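Local coordinates for protein myosin IE heavy chain (Dictyostelium discoideum, PDB 1LKX) that binds actin and hydrolyses ATP in an actin-activated cycle as a single-headed myosin motor, and may move membranes relative to actin, at residues Val45-Pro50 with Val585-Ser590; Asn27-His32 with Ile599-Val604; Lys33-Tyr38 with Lys52-Tyr57. All coordinates share one frame; numbering follows the deposited sequence.

Interaction 1 (Val45-Pro50 with Val585-Ser590). Unlike the reference sequence in segment 45-50: Thr-48 (reference Arg). With ADP (adenosine-5'-diphosphate), chain G.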
loop_
_atom_site.group_PDB
_atom_site.type_symbol
_atom_site.label_atom_id
_atom_site.label_comp_id
_atom_site.label_asym_id
_atom_site.label_seq_id
_atom_site.Cartn_x
_atom_site.Cartn_y
_atom_site.Cartn_z
ATOM N N VAL A 45 -13.073 8.756 8.250
ATOM C CA VAL A 45 -13.964 8.492 7.135
ATOM C C VAL A 45 -14.088 7.006 6.879
ATOM O O VAL A 45 -13.086 6.312 6.723
ATOM C CB VAL A 45 -13.467 9.144 5.846
ATOM C CG1 VAL A 45 -14.530 9.008 4.767
ATOM C CG2 VAL A 45 -13.119 10.589 6.101
ATOM N N ILE A 46 -15.320 6.518 6.840
ATOM C CA ILE A 46 -15.556 5.113 6.578
ATOM C C ILE A 46 -16.149 5.031 5.184
ATOM O O ILE A 46 -17.147 5.686 4.908
ATOM C CB ILE A 46 -16.556 4.514 7.597
ATOM C CG1 ILE A 46 -16.010 4.664 9.026
ATOM C CG2 ILE A 46 -16.819 3.049 7.282
ATOM C CD1 ILE A 46 -14.587 4.136 9.245
ATOM N N SER A 47 -15.538 4.241 4.303
ATOM C CA SER A 47 -16.046 4.109 2.936
ATOM C C SER A 47 -16.287 2.660 2.521
ATOM O O SER A 47 -15.534 1.762 2.883
ATOM C CB SER A 47 -15.081 4.741 1.934
ATOM O OG SER A 47 -14.070 3.812 1.572
ATOM N N THR A 48 -17.330 2.449 1.729
ATOM C CA THR A 48 -17.693 1.122 1.262
ATOM C C THR A 48 -17.669 1.039 -0.255
ATOM O O THR A 48 -18.468 1.689 -0.936
ATOM C CB THR A 48 -19.100 0.744 1.750
ATOM O OG1 THR A 48 -20.040 1.746 1.335
ATOM C CG2 THR A 48 -19.120 0.641 3.270
ATOM N N ASN A 49 -16.759 0.221 -0.776
ATOM C CA ASN A 49 -16.596 0.031 -2.213
ATOM C C ASN A 49 -17.931 -0.122 -2.966
ATOM O O ASN A 49 -18.651 -1.110 -2.795
ATOM C CB ASN A 49 -15.733 -1.194 -2.465
ATOM C CG ASN A 49 -15.179 -1.217 -3.851
ATOM O OD1 ASN A 49 -15.876 -0.889 -4.810
ATOM N ND2 ASN A 49 -13.921 -1.608 -3.981
ATOM N N PRO A 50 -18.266 0.855 -3.822
ATOM C CA PRO A 50 -19.494 0.874 -4.617
ATOM C C PRO A 50 -19.491 -0.144 -5.735
ATOM O O PRO A 50 -20.523 -0.706 -6.085
ATOM C CB PRO A 50 -19.526 2.288 -5.182
ATOM C CG PRO A 50 -18.673 3.053 -4.266
ATOM C CD PRO A 50 -17.543 2.119 -3.990
ATOM N N VAL A 585 -8.914 7.228 7.014
ATOM C CA VAL A 585 -9.917 6.757 6.077
ATOM C C VAL A 585 -9.861 5.267 6.275
ATOM O O VAL A 585 -8.784 4.715 6.329
ATOM C CB VAL A 585 -9.552 7.066 4.600
ATOM C CG1 VAL A 585 -10.533 6.401 3.664
ATOM C CG2 VAL A 585 -9.577 8.554 4.360
ATOM N N ARG A 586 -11.003 4.615 6.417
ATOM C CA ARG A 586 -11.007 3.169 6.586
ATOM C C ARG A 586 -11.983 2.558 5.588
ATOM O O ARG A 586 -13.198 2.722 5.711
ATOM C CB ARG A 586 -11.392 2.801 8.018
ATOM C CG ARG A 586 -10.730 3.692 9.040
ATOM C CD ARG A 586 -10.427 2.942 10.306
ATOM N NE ARG A 586 -9.382 1.957 10.075
ATOM C CZ ARG A 586 -8.825 1.228 11.034
ATOM N NH1 ARG A 586 -7.873 0.348 10.727
ATOM N NH2 ARG A 586 -9.217 1.387 12.296
ATOM N N CYS A 587 -11.438 1.873 4.590
ATOM C CA CYS A 587 -12.239 1.239 3.558
ATOM C C CYS A 587 -12.731 -0.139 3.964
ATOM O O CYS A 587 -11.984 -0.935 4.551
ATOM C CB CYS A 587 -11.431 1.102 2.278
ATOM S SG CYS A 587 -10.816 2.647 1.629
ATOM N N ILE A 588 -13.991 -0.419 3.625
ATOM C CA ILE A 588 -14.631 -1.695 3.928
ATOM C C ILE A 588 -14.995 -2.342 2.603
ATOM O O ILE A 588 -15.659 -1.726 1.783
ATOM C CB ILE A 588 -15.945 -1.503 4.709
ATOM C CG1 ILE A 588 -15.783 -0.429 5.798
ATOM C CG2 ILE A 588 -16.386 -2.837 5.281
ATOM C CD1 ILE A 588 -14.830 -0.777 6.913
ATOM N N LYS A 589 -14.556 -3.572 2.378
ATOM C CA LYS A 589 -14.895 -4.254 1.137
ATOM C C LYS A 589 -16.366 -4.688 1.276
ATOM O O LYS A 589 -16.734 -5.415 2.198
ATOM C CB LYS A 589 -13.979 -5.462 0.939
ATOM C CG LYS A 589 -14.018 -6.045 -0.462
ATOM C CD LYS A 589 -13.120 -7.291 -0.598
ATOM C CE LYS A 589 -13.187 -7.896 -2.010
ATOM N NZ LYS A 589 -12.388 -9.147 -2.176
ATOM N N SER A 590 -17.207 -4.210 0.366
ATOM C CA SER A 590 -18.642 -4.504 0.376
ATOM C C SER A 590 -18.980 -5.976 0.192
ATOM O O SER A 590 -19.883 -6.499 0.834
ATOM C CB SER A 590 -19.326 -3.695 -0.714
ATOM O OG SER A 590 -18.847 -2.364 -0.708
HETATM P PB ADP G . -7.369 -1.541 -3.143
HETATM O O1B ADP G . -6.448 -0.386 -3.323
HETATM O O2B ADP G . -6.876 -2.862 -3.513
HETATM O O3B ADP G . -7.787 -1.443 -1.669
HETATM P PA ADP G . -8.912 -0.439 -5.242
HETATM O O1A ADP G . -8.912 0.987 -4.886
HETATM O O2A ADP G . -7.925 -0.920 -6.246
HETATM O O3A ADP G . -8.685 -1.372 -3.975
HETATM O "O5'" ADP G . -10.387 -0.748 -5.696
HETATM C "C5'" ADP G . -10.585 -2.005 -6.348
HETATM C "C4'" ADP G . -11.551 -1.753 -7.434
HETATM O "O4'" ADP G . -12.682 -1.322 -6.734
HETATM C "C3'" ADP G . -11.252 -0.578 -8.280
HETATM O "O3'" ADP G . -10.138 -0.653 -9.165
HETATM C "C2'" ADP G . -12.626 -0.287 -8.821
HETATM O "O2'" ADP G . -13.037 -1.108 -9.885
HETATM C "C1'" ADP G . -13.402 -0.406 -7.542
HETATM N N9 ADP G . -13.540 0.845 -6.782
HETATM C C8 ADP G . -13.045 1.169 -5.546
HETATM N N7 ADP G . -13.470 2.304 -5.096
HETATM C C5 ADP G . -14.300 2.759 -6.098
HETATM C C6 ADP G . -15.060 3.921 -6.200
HETATM N N6 ADP G . -14.991 4.843 -5.283
HETATM N N1 ADP G . -15.831 4.105 -7.361
HETATM C C2 ADP G . -15.802 3.125 -8.369
HETATM N N3 ADP G . -15.092 1.988 -8.348
HETATM C C4 ADP G . -14.359 1.870 -7.155
#
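Strands 45-48 and 585-588 run parallel as neighbours in the central mixed, seven-stranded sheet of the myosin motor domain. Their axes come within 4.7 Å and diverge by 22°, the twist between adjacent strands. Parallel pairing is evident from the zigzag of backbone bonds: Arg-586 N donates to Val-45 O at 2.7 Å, Ser-47 N to Arg-586 O at 3.1 Å, and Ile-588 N to Ser-47 O at 2.8 Å. Arg-586 and Ser-47 are thus each bonded through both N and O. On one face of the sheet Ile-46 lies alongside Arg-586, pointing the same way, with Ile-46 CD1 3.7 Å from Arg-586 CB. Beyond this apolar stem the Arg-586 chain bends away to Ser-100 and a cation-pi contact with Phe-414. Val-45, Val-585, Ser-47 and Cys-587 occupy the other face.

Where strand 45-48 ends, Asn-49 turns from protein to nucleotide. Its CB sits 3.8 Å from Ser-590 OG, whose hydroxyl donates to Asn-49 O. CG is anti to the backbone N (chi1 -162°) and comes 3.6 Å from ADP C8. OD1 borders the glycosidic region of the ligand and accepts weakly from Phe-51 N, while ND2 donates to ADP O4' at 3.0 Å in a nearly straight bond, 169° at the hydrogen. The same amide nitrogen also bonds Gly-104 O. ND2 therefore ties the ribose ring and the phosphate-binding loop to one side chain, and the serine grips the backbone carbonyl behind it. The ten touching residues are all buried, and the buried amide is met by O4', Gly-104 O and, weakly, Phe-51 N, an arrangement consistent with a coupling between the strand end and the ribose.

Interaction 2 (Asn27-His32 with Ile599-Val604). Unlike the reference sequence in segment 599-604: Val-604 (reference Asp).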
loop_
_atom_site.group_PDB
_atom_site.type_symbol
_atom_site.label_atom_id
_atom_site.label_comp_id
_atom_site.label_asym_id
_atom_site.label_seq_id
_atom_site.Cartn_x
_atom_site.Cartn_y
_atom_site.Cartn_z
ATOM N N ASN A 27 -27.063 0.375 9.835
ATOM C CA ASN A 27 -26.937 1.743 9.330
ATOM C C ASN A 27 -26.050 1.755 8.084
ATOM O O ASN A 27 -26.415 2.334 7.060
ATOM C CB ASN A 27 -26.345 2.662 10.415
ATOM C CG ASN A 27 -26.162 4.107 9.939
ATOM O OD1 ASN A 27 -25.234 4.417 9.191
ATOM N ND2 ASN A 27 -27.049 4.992 10.372
ATOM N N LEU A 28 -24.894 1.095 8.176
ATOM C CA LEU A 28 -23.947 1.021 7.076
ATOM C C LEU A 28 -24.544 0.360 5.830
ATOM O O LEU A 28 -24.374 0.844 4.705
ATOM C CB LEU A 28 -22.711 0.275 7.546
ATOM C CG LEU A 28 -21.518 0.157 6.611
ATOM C CD1 LEU A 28 -20.272 0.027 7.446
ATOM C CD2 LEU A 28 -21.676 -1.029 5.701
ATOM N N THR A 29 -25.250 -0.746 6.026
ATOM C CA THR A 29 -25.882 -1.447 4.913
ATOM C C THR A 29 -26.917 -0.553 4.238
ATOM O O THR A 29 -27.072 -0.540 3.017
ATOM C CB THR A 29 -26.613 -2.682 5.400
ATOM O OG1 THR A 29 -25.710 -3.494 6.148
ATOM C CG2 THR A 29 -27.161 -3.470 4.227
ATOM N N MET A 30 -27.638 0.184 5.066
ATOM C CA MET A 30 -28.672 1.088 4.604
ATOM C C MET A 30 -28.082 2.157 3.700
ATOM O O MET A 30 -28.566 2.375 2.592
ATOM C CB MET A 30 -29.317 1.740 5.810
ATOM C CG MET A 30 -30.740 2.178 5.610
ATOM S SD MET A 30 -31.273 3.014 7.100
ATOM C CE MET A 30 -30.933 1.736 8.395
ATOM N N ARG A 31 -27.038 2.824 4.184
ATOM C CA ARG A 31 -26.369 3.870 3.425
ATOM C C ARG A 31 -25.864 3.297 2.104
ATOM O O ARG A 31 -26.233 3.752 1.029
ATOM C CB ARG A 31 -25.164 4.411 4.203
ATOM C CG ARG A 31 -25.388 4.667 5.681
ATOM C CD ARG A 31 -26.195 5.930 5.936
ATOM N NE ARG A 31 -25.382 7.050 6.416
ATOM C CZ ARG A 31 -24.517 7.736 5.672
ATOM N NH1 ARG A 31 -24.332 7.426 4.395
ATOM N NH2 ARG A 31 -23.852 8.750 6.206
ATOM N N HIS A 32 -25.013 2.285 2.202
ATOM C CA HIS A 32 -24.427 1.676 1.019
ATOM C C HIS A 32 -25.414 1.303 -0.069
ATOM O O HIS A 32 -25.185 1.563 -1.245
ATOM C CB HIS A 32 -23.627 0.429 1.383
ATOM C CG HIS A 32 -22.948 -0.198 0.205
ATOM N ND1 HIS A 32 -21.835 0.352 -0.394
ATOM C CD2 HIS A 32 -23.264 -1.292 -0.525
ATOM C CE1 HIS A 32 -21.495 -0.377 -1.442
ATOM N NE2 HIS A 32 -22.346 -1.380 -1.544
ATOM N N ILE A 599 -24.215 -6.084 -0.036
ATOM C CA ILE A 599 -23.487 -6.235 1.208
ATOM C C ILE A 599 -23.390 -7.693 1.615
ATOM O O ILE A 599 -24.352 -8.441 1.479
ATOM C CB ILE A 599 -24.141 -5.444 2.346
ATOM C CG1 ILE A 599 -23.797 -3.962 2.207
ATOM C CG2 ILE A 599 -23.646 -5.956 3.694
ATOM C CD1 ILE A 599 -22.321 -3.648 2.415
ATOM N N ASP A 600 -22.212 -8.080 2.105
ATOM C CA ASP A 600 -21.942 -9.435 2.558
ATOM C C ASP A 600 -21.956 -9.355 4.078
ATOM O O ASP A 600 -20.918 -9.338 4.722
ATOM C CB ASP A 600 -20.567 -9.871 2.059
ATOM C CG ASP A 600 -20.356 -11.374 2.138
ATOM O OD1 ASP A 600 -20.551 -11.954 3.232
ATOM O OD2 ASP A 600 -19.985 -11.974 1.100
ATOM N N GLU A 601 -23.154 -9.290 4.638
ATOM C CA GLU A 601 -23.359 -9.172 6.077
ATOM C C GLU A 601 -22.212 -9.663 6.957
ATOM O O GLU A 601 -21.554 -8.870 7.618
ATOM C CB GLU A 601 -24.650 -9.894 6.463
ATOM C CG GLU A 601 -25.014 -9.828 7.955
ATOM C CD GLU A 601 -25.676 -8.514 8.354
ATOM O OE1 GLU A 601 -26.231 -8.438 9.480
ATOM O OE2 GLU A 601 -25.639 -7.565 7.538
ATOM N N ASP A 602 -21.978 -10.970 6.971
ATOM C CA ASP A 602 -20.913 -11.558 7.796
ATOM C C ASP A 602 -19.566 -10.909 7.525
ATOM O O ASP A 602 -18.907 -10.375 8.415
ATOM C CB ASP A 602 -20.791 -13.070 7.526
ATOM C CG ASP A 602 -21.912 -13.883 8.168
ATOM O OD1 ASP A 602 -21.869 -14.101 9.404
ATOM O OD2 ASP A 602 -22.835 -14.295 7.430
ATOM N N ARG A 603 -19.176 -10.990 6.266
ATOM C CA ARG A 603 -17.927 -10.459 5.770
ATOM C C ARG A 603 -17.682 -9.035 6.272
ATOM O O ARG A 603 -16.605 -8.713 6.771
ATOM C CB ARG A 603 -17.988 -10.505 4.255
ATOM C CG ARG A 603 -16.679 -10.505 3.582
ATOM C CD ARG A 603 -15.913 -11.801 3.721
ATOM N NE ARG A 603 -14.653 -11.598 3.025
ATOM C CZ ARG A 603 -13.736 -10.716 3.406
ATOM N NH1 ARG A 603 -13.918 -9.974 4.488
ATOM N NH2 ARG A 603 -12.671 -10.517 2.658
ATOM N N VAL A 604 -18.688 -8.183 6.144
ATOM C CA VAL A 604 -18.578 -6.798 6.587
ATOM C C VAL A 604 -18.598 -6.711 8.108
ATOM O O VAL A 604 -17.952 -5.855 8.704
ATOM C CB VAL A 604 -19.726 -5.934 6.012
ATOM C CG1 VAL A 604 -19.780 -4.598 6.731
ATOM C CG2 VAL A 604 -19.517 -5.722 4.505
#
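The imidazole of His-32 is the ring of this contact, and Ile-599 meets it obliquely at its CD2 corner. CG1 and CD1 of Ile-599 both lie 3.9 Å from His-32 CD2, and both carbons come from one side of the ring. At the ring's ND1 corner, the polar partner is Thr-48 OG1, and Ser-590 also touches the ring. In the motor domain, the side of helix 21-33 here packs against the lead-in and first turn of helix 601-611, which by its place after strand 581-588 is probably the SH2 helix of myosins and lies in the actin-binding region.

Ile-599 does most of the touching, burying 81 Å² of the 225 Å² summed over both segments. With CG1 anti to its carbonyl carbon (chi1 -77°), its two branches part over helix 21-33. CG1 approaches Thr-29 CG2 at 4.0 Å, whereas CG2 reaches Thr-29 OG1, also at 4.0 Å. Thr-29 CG2, anti to the backbone N, faces Ile-599 CG1, while OG1 is bonded to Ile-25 O, one turn back. The ring of His-32 is placed beside the isoleucine by a CG anti to the backbone N (chi1 -177°), which sends the imidazole out from the helix.

The start of helix 601-611 is marked by Asp-600 as N-cap: its OD1 accepts from Arg-603 N at 3.5 Å, a weak capping bond. Arg-603 in turn forms salt bridges with Glu-102 and Asp-592, so the first turn is also tied to the ATP-binding loop. One methyl group links the two parts of the second segment: Leu-28 CD2 stands 4.3 Å from Ile-599 CD1, and Leu-28 and Val-604 meet tip to tip, with that same CD2 4.2 Å from Val-604 CG1.

Interaction 3 (Lys33-Tyr38 with Lys52-Tyr57). With ADP (adenosine-5'-diphosphate), chain G.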
loop_
_atom_site.group_PDB
_atom_site.type_symbol
_atom_site.label_atom_id
_atom_site.label_comp_id
_atom_site.label_asym_id
_atom_site.label_seq_id
_atom_site.Cartn_x
_atom_site.Cartn_y
_atom_site.Cartn_z
ATOM N N LYS A 33 -26.505 0.676 0.327
ATOM C CA LYS A 33 -27.506 0.252 -0.632
ATOM C C LYS A 33 -28.068 1.435 -1.421
ATOM O O LYS A 33 -28.538 1.268 -2.550
ATOM C CB LYS A 33 -28.637 -0.482 0.093
ATOM C CG LYS A 33 -28.968 -1.857 -0.477
ATOM C CD LYS A 33 -28.028 -2.935 0.047
ATOM C CE LYS A 33 -28.475 -4.345 -0.382
ATOM N NZ LYS A 33 -27.737 -5.458 0.322
ATOM N N SER A 34 -28.019 2.627 -0.829
ATOM C CA SER A 34 -28.523 3.831 -1.497
ATOM C C SER A 34 -27.408 4.745 -2.035
ATOM O O SER A 34 -27.595 5.963 -2.180
ATOM C CB SER A 34 -29.435 4.622 -0.553
ATOM O OG SER A 34 -28.752 5.040 0.614
ATOM N N ASP A 35 -26.255 4.141 -2.321
ATOM C CA ASP A 35 -25.103 4.848 -2.858
ATOM C C ASP A 35 -24.499 5.918 -1.959
ATOM O O ASP A 35 -24.031 6.946 -2.440
ATOM C CB ASP A 35 -25.459 5.448 -4.218
ATOM C CG ASP A 35 -25.658 4.386 -5.281
ATOM O OD1 ASP A 35 -26.028 4.739 -6.426
ATOM O OD2 ASP A 35 -25.438 3.193 -4.966
ATOM N N ASN A 36 -24.508 5.681 -0.655
ATOM C CA ASN A 36 -23.914 6.623 0.279
ATOM C C ASN A 36 -22.679 5.957 0.846
ATOM O O ASN A 36 -22.649 5.562 2.009
ATOM C CB ASN A 36 -24.896 6.951 1.396
ATOM C CG ASN A 36 -25.926 7.989 0.983
ATOM O OD1 ASN A 36 -25.618 9.180 0.870
ATOM N ND2 ASN A 36 -27.157 7.541 0.749
ATOM N N ILE A 37 -21.668 5.822 -0.008
ATOM C CA ILE A 37 -20.406 5.181 0.337
ATOM C C ILE A 37 -19.775 5.666 1.644
ATOM O O ILE A 37 -19.335 4.866 2.474
ATOM C CB ILE A 37 -19.359 5.446 -0.725
ATOM C CG1 ILE A 37 -19.981 5.478 -2.109
ATOM C CG2 ILE A 37 -18.288 4.399 -0.656
ATOM C CD1 ILE A 37 -19.025 6.128 -3.105
ATOM N N TYR A 38 -19.727 6.982 1.809
ATOM C CA TYR A 38 -19.086 7.591 2.962
ATOM C C TYR A 38 -19.940 7.885 4.183
ATOM O O TYR A 38 -21.072 8.335 4.076
ATOM C CB TYR A 38 -18.387 8.881 2.516
ATOM C CG TYR A 38 -17.432 8.691 1.360
ATOM C CD1 TYR A 38 -16.179 8.098 1.546
ATOM C CD2 TYR A 38 -17.800 9.072 0.073
ATOM C CE1 TYR A 38 -15.324 7.893 0.478
ATOM C CE2 TYR A 38 -16.960 8.870 -1.001
ATOM C CZ TYR A 38 -15.728 8.285 -0.795
ATOM O OH TYR A 38 -14.901 8.116 -1.877
ATOM N N LYS A 52 -18.849 0.549 -8.835
ATOM C CA LYS A 52 -19.481 1.227 -9.961
ATOM C C LYS A 52 -19.265 2.736 -9.796
ATOM O O LYS A 52 -19.012 3.221 -8.692
ATOM C CB LYS A 52 -20.977 0.911 -10.024
ATOM C CG LYS A 52 -21.780 1.519 -8.908
ATOM C CD LYS A 52 -23.252 1.506 -9.259
ATOM C CE LYS A 52 -24.075 2.330 -8.280
ATOM N NZ LYS A 52 -25.496 2.435 -8.722
ATOM N N ASN A 53 -19.368 3.483 -10.889
ATOM C CA ASN A 53 -19.145 4.918 -10.816
ATOM C C ASN A 53 -20.276 5.683 -10.180
ATOM O O ASN A 53 -21.426 5.515 -10.549
ATOM C CB ASN A 53 -18.905 5.503 -12.207
ATOM C CG ASN A 53 -17.682 4.929 -12.876
ATOM O OD1 ASN A 53 -16.589 4.908 -12.297
ATOM N ND2 ASN A 53 -17.852 4.459 -14.108
ATOM N N LEU A 54 -19.933 6.524 -9.217
ATOM C CA LEU A 54 -20.904 7.381 -8.554
ATOM C C LEU A 54 -20.497 8.801 -8.924
ATOM O O LEU A 54 -19.423 9.273 -8.542
ATOM C CB LEU A 54 -20.865 7.184 -7.037
ATOM C CG LEU A 54 -21.701 6.016 -6.523
ATOM C CD1 LEU A 54 -21.300 4.745 -7.234
ATOM C CD2 LEU A 54 -21.512 5.871 -5.029
ATOM N N ASN A 55 -21.342 9.475 -9.688
ATOM C CA ASN A 55 -21.023 10.824 -10.117
ATOM C C ASN A 55 -20.975 11.787 -8.936
ATOM O O ASN A 55 -21.798 12.692 -8.830
ATOM C CB ASN A 55 -22.042 11.292 -11.159
ATOM C CG ASN A 55 -21.484 12.364 -12.070
ATOM O OD1 ASN A 55 -20.389 12.216 -12.620
ATOM N ND2 ASN A 55 -22.234 13.448 -12.245
ATOM N N ILE A 56 -19.996 11.589 -8.058
ATOM C CA ILE A 56 -19.834 12.435 -6.884
ATOM C C ILE A 56 -18.400 12.925 -6.727
ATOM O O ILE A 56 -18.015 13.412 -5.666
ATOM C CB ILE A 56 -20.229 11.682 -5.613
ATOM C CG1 ILE A 56 -19.136 10.696 -5.230
ATOM C CG2 ILE A 56 -21.515 10.926 -5.855
ATOM C CD1 ILE A 56 -19.433 9.932 -3.981
ATOM N N TYR A 57 -17.613 12.797 -7.790
ATOM C CA TYR A 57 -16.227 13.225 -7.752
ATOM C C TYR A 57 -15.947 14.261 -8.828
ATOM O O TYR A 57 -14.877 14.285 -9.433
ATOM C CB TYR A 57 -15.316 12.023 -7.932
ATOM C CG TYR A 57 -15.535 10.945 -6.904
ATOM C CD1 TYR A 57 -15.229 11.157 -5.563
ATOM C CD2 TYR A 57 -16.050 9.704 -7.276
ATOM C CE1 TYR A 57 -15.425 10.155 -4.616
ATOM C CE2 TYR A 57 -16.253 8.695 -6.340
ATOM C CZ TYR A 57 -15.938 8.924 -5.011
ATOM O OH TYR A 57 -16.135 7.925 -4.078
HETATM P PB ADP G . -7.369 -1.541 -3.143
HETATM O O1B ADP G . -6.448 -0.386 -3.323
HETATM O O2B ADP G . -6.876 -2.862 -3.513
HETATM O O3B ADP G . -7.787 -1.443 -1.669
HETATM P PA ADP G . -8.912 -0.439 -5.242
HETATM O O1A ADP G . -8.912 0.987 -4.886
HETATM O O2A ADP G . -7.925 -0.920 -6.246
HETATM O O3A ADP G . -8.685 -1.372 -3.975
HETATM O "O5'" ADP G . -10.387 -0.748 -5.696
HETATM C "C5'" ADP G . -10.585 -2.005 -6.348
HETATM C "C4'" ADP G . -11.551 -1.753 -7.434
HETATM O "O4'" ADP G . -12.682 -1.322 -6.734
HETATM C "C3'" ADP G . -11.252 -0.578 -8.280
HETATM O "O3'" ADP G . -10.138 -0.653 -9.165
HETATM C "C2'" ADP G . -12.626 -0.287 -8.821
HETATM O "O2'" ADP G . -13.037 -1.108 -9.885
HETATM C "C1'" ADP G . -13.402 -0.406 -7.542
HETATM N N9 ADP G . -13.540 0.845 -6.782
HETATM C C8 ADP G . -13.045 1.169 -5.546
HETATM N N7 ADP G . -13.470 2.304 -5.096
HETATM C C5 ADP G . -14.300 2.759 -6.098
HETATM C C6 ADP G . -15.060 3.921 -6.200
HETATM N N6 ADP G . -14.991 4.843 -5.283
HETATM N N1 ADP G . -15.831 4.105 -7.361
HETATM C C2 ADP G . -15.802 3.125 -8.369
HETATM N N3 ADP G . -15.092 1.988 -8.348
HETATM C C4 ADP G . -14.359 1.870 -7.155
#
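A methyl bump on one loop fits between two side chains of the other. CD1 of Ile-37 sits where Ile-56 and Tyr-57 come together, 3.9 Å from Ile-56 CD1 and 3.5 Å from Tyr-57 OH, which it meets tip to tip; Leu-54 is a neighbouring apolar side chain. Ile-56 CD1 forms a second bump, resting 4.0 Å from Tyr-38 CE2 at that ring's edge, while Ile-56 CG1 lies over the centre of the Tyr-57 ring, 3.5 Å above the plane.

The two tyrosines also join end on: Tyr-38 OH and Tyr-57 OH share a hydrogen bond of 2.5 Å, each oxygen near the plane of the other ring. His-76 packs against both rings. At the solvent-facing end Lys-52, extended beyond CG, crosses Asp-35 at about a right angle and forms a salt bridge whose hydrogen bond, Lys-52 NZ to Asp-35 OD1 at 3.3 Å, is weak. Asp-35, at positive phi, is the C-prime residue of the Schellman motif ending helix 21-33.

The nucleotide lies next to the second loop: Tyr-57 OH is 3.5 Å from ADP N6, and Lys-52 O is 3.2 Å from ADP C2. The contact thus grades from charge pair through apolar middle to paired hydroxyls, and the hydroxyl pair is consistent with fixing the Tyr-57 ring near the adenine amine.

In the fold
Interaction 1 is the middle piece: its centre lies 10 Å from that of interaction 2 and 11 Å from that of interaction 3, which are 14 Å apart from each other. Thr-48 joins all three, with OG1 2.9 Å from His-32 ND1 and N 3.2 Å from Ile-37 O, both probable hydrogen bonds. Ser-590 O also lies 3.1 Å from Asp-600 N, linking the strand end to the helix start. Interaction 1 touches ADP at the ribose and base and interaction 3 at the adenine, whereas in interaction 2 the His-32 side chain is about 9 Å from ADP. Helix 21-33, strand 45-48 and the adenine site are thus joined through Thr-48 and its neighbours.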